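Local coordinates for protein papain-like cysteine protease (Porcine reproductive and respiratory syndrome virus, PDB 3MTV) that shows metal-dependent nuclease activity and, as a papain-like cysteine protease, probably cleaves the viral polyprotein and blunts host interferon signalling, at residues Trp21-Gly26 and Pro50-Val55. Residues are numbered along the deposited sequence; the frame is centred on the assembly and turned at random.
Sequences WAPRGG and PPHHVV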
loop_
_atom_site.group_PDB
_atom_site.type_symbol
_atom_site.label_atom_id
_atom_site.label_comp_id
_atom_site.label_asym_id
_atom_site.label_seq_id
_atom_site.Cartn_x
_atom_site.Cartn_y
_atom_site.Cartn_z
ATOM N N TRP A 21 1.480 4.365 -4.446
ATOM C CA TRP A 21 0.752 3.336 -5.142
ATOM C C TRP A 21 1.255 1.964 -4.755
ATOM O O TRP A 21 2.276 1.878 -4.193
ATOM C CB TRP A 21 0.910 3.512 -6.631
ATOM C CG TRP A 21 2.303 3.208 -7.220
ATOM C CD1 TRP A 21 3.391 4.052 -7.211
ATOM C CD2 TRP A 21 2.750 2.023 -7.897
ATOM N NE1 TRP A 21 4.479 3.472 -7.852
ATOM C CE2 TRP A 21 4.111 2.248 -8.308
ATOM C CE3 TRP A 21 2.149 0.810 -8.208
ATOM C CZ2 TRP A 21 4.884 1.309 -8.980
ATOM C CZ3 TRP A 21 2.910 -0.156 -8.950
ATOM C CH2 TRP A 21 4.275 0.110 -9.294
ATOM N N ALA A 22 0.592 0.903 -5.184
ATOM C CA ALA A 22 0.972 -0.434 -4.802
ATOM C C ALA A 22 0.391 -1.379 -5.817
ATOM O O ALA A 22 -0.558 -1.001 -6.497
ATOM C CB ALA A 22 0.426 -0.710 -3.445
ATOM N N PRO A 23 0.912 -2.625 -5.912
ATOM C CA PRO A 23 0.309 -3.532 -6.911
ATOM C C PRO A 23 -1.083 -4.004 -6.448
ATOM O O PRO A 23 -1.382 -3.772 -5.272
ATOM C CB PRO A 23 1.332 -4.674 -7.075
ATOM C CG PRO A 23 2.548 -4.175 -6.512
ATOM C CD PRO A 23 2.180 -3.149 -5.410
ATOM N N ARG A 24 -1.905 -4.581 -7.344
ATOM C CA ARG A 24 -3.358 -4.624 -7.192
ATOM C C ARG A 24 -3.423 -5.767 -6.238
ATOM O O ARG A 24 -3.862 -5.629 -5.052
ATOM C CB ARG A 24 -4.069 -4.922 -8.539
ATOM C CG ARG A 24 -5.595 -5.282 -8.572
ATOM C CD ARG A 24 -6.065 -5.391 -10.103
ATOM N NE ARG A 24 -7.219 -6.308 -10.357
ATOM C CZ ARG A 24 -8.485 -6.000 -10.811
ATOM N NH1 ARG A 24 -8.917 -4.706 -11.141
ATOM N NH2 ARG A 24 -9.360 -7.048 -10.953
ATOM N N GLY A 25 -2.851 -6.851 -6.715
ATOM C CA GLY A 25 -3.172 -8.134 -6.156
ATOM C C GLY A 25 -3.914 -8.986 -7.167
ATOM O O GLY A 25 -3.867 -8.719 -8.383
ATOM N N GLY A 26 -4.650 -9.971 -6.677
ATOM C CA GLY A 26 -5.498 -10.797 -7.530
ATOM C C GLY A 26 -6.847 -10.190 -7.987
ATOM O O GLY A 26 -7.289 -8.986 -7.634
ATOM N N PRO A 50 8.529 4.532 -7.298
ATOM C CA PRO A 50 8.321 3.095 -7.105
ATOM C C PRO A 50 7.195 2.847 -6.059
ATOM O O PRO A 50 6.948 3.717 -5.182
ATOM C CB PRO A 50 9.689 2.676 -6.552
ATOM C CG PRO A 50 10.149 3.938 -5.726
ATOM C CD PRO A 50 9.684 5.076 -6.500
ATOM N N PRO A 51 6.618 1.635 -6.038
ATOM C CA PRO A 51 5.487 1.297 -5.192
ATOM C C PRO A 51 5.831 1.581 -3.766
ATOM O O PRO A 51 6.934 1.504 -3.468
ATOM C CB PRO A 51 5.402 -0.154 -5.375
ATOM C CG PRO A 51 6.418 -0.603 -6.400
ATOM C CD PRO A 51 7.390 0.436 -6.365
ATOM N N HIS A 52 4.932 2.085 -2.956
ATOM C CA HIS A 52 5.012 1.908 -1.515
ATOM C C HIS A 52 5.775 3.014 -1.026
ATOM O O HIS A 52 5.986 3.136 0.220
ATOM C CB HIS A 52 5.686 0.578 -1.040
ATOM C CG HIS A 52 5.097 -0.712 -1.617
ATOM N ND1 HIS A 52 3.769 -1.105 -1.453
ATOM C CD2 HIS A 52 5.686 -1.711 -2.329
ATOM C CE1 HIS A 52 3.586 -2.270 -2.067
ATOM N NE2 HIS A 52 4.746 -2.680 -2.584
ATOM N N HIS A 53 6.178 3.879 -1.959
ATOM C CA HIS A 53 6.607 5.155 -1.402
ATOM C C HIS A 53 5.600 6.224 -1.548
ATOM O O HIS A 53 4.956 6.304 -2.577
ATOM C CB HIS A 53 7.921 5.673 -1.918
ATOM C CG HIS A 53 9.039 4.682 -1.891
ATOM N ND1 HIS A 53 8.966 3.449 -2.508
ATOM C CD2 HIS A 53 10.274 4.765 -1.337
ATOM C CE1 HIS A 53 10.110 2.824 -2.338
ATOM N NE2 HIS A 53 10.913 3.605 -1.646
ATOM N N VAL A 54 5.529 7.029 -0.498
ATOM C CA VAL A 54 4.639 8.142 -0.321
ATOM C C VAL A 54 5.294 9.466 -0.749
ATOM O O VAL A 54 6.472 9.761 -0.436
ATOM C CB VAL A 54 4.281 8.143 1.185
ATOM C CG1 VAL A 54 4.296 9.465 1.759
ATOM C CG2 VAL A 54 2.887 7.413 1.400
ATOM N N VAL A 55 4.521 10.299 -1.428
ATOM C CA VAL A 55 5.007 11.566 -2.026
ATOM C C VAL A 55 4.028 12.753 -1.946
ATOM O O VAL A 55 2.845 12.566 -2.107
ATOM C CB VAL A 55 5.304 11.390 -3.551
ATOM C CG1 VAL A 55 6.014 10.160 -3.832
ATOM C CG2 VAL A 55 4.085 11.259 -4.311
#
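His53 ND1 is the best-held polar atom here, with two carbonyls gripping it: a sound bond to Pro51 O at 3.0 Å and a weak one to Pro50 O at 3.4 Å. NE2 of His53 bonds to Ser155 OG, so the ring is held at both nitrogens. Pro51 O lies close to the imidazole plane, while the nitrogen sits above the carbonyl's own plane, so the ring edge ties back a type II beta turn running from Pro50 to His53. His52, at the third position of that turn, takes the positive phi (90°) that the shape requires. Its N-H turns toward the strand and makes a weak, bent bond to Trp21 O, His52 N to Trp21 O being 2.9 Å. Pro51 CA leans on the same oxygen with a C-H contact.

Beside this link the indole of Trp21 takes the crowded position between backbone N and carbonyl carbon (chi1 70°), which lays it alongside Pro51. Pro51 CA rides over one face in a CH-pi contact, 3.7 Å from the centroid of the five-membered ring. The proline CG hangs past the rim of the benzo ring, 3.6 Å from Trp21 CZ2. His52 CG lies anti to the carbonyl carbon (chi1 -54°), and its ring brings CE1 to within 3.8 Å of Ala22 CB and 3.7 Å of Pro23 CD. ND1 and NE2 of His52 bond to Tyr13 OH and Arg24 O of the second subunit, so the turn belongs to the dimer interface as well.

His46 of helix 39-48 meets the indole edge-to-face. In the N-terminal antiparallel sheet, strand 18-23 lies between 10-15 and the outermost 54-56, and the turn leads the chain from that helix into this last strand.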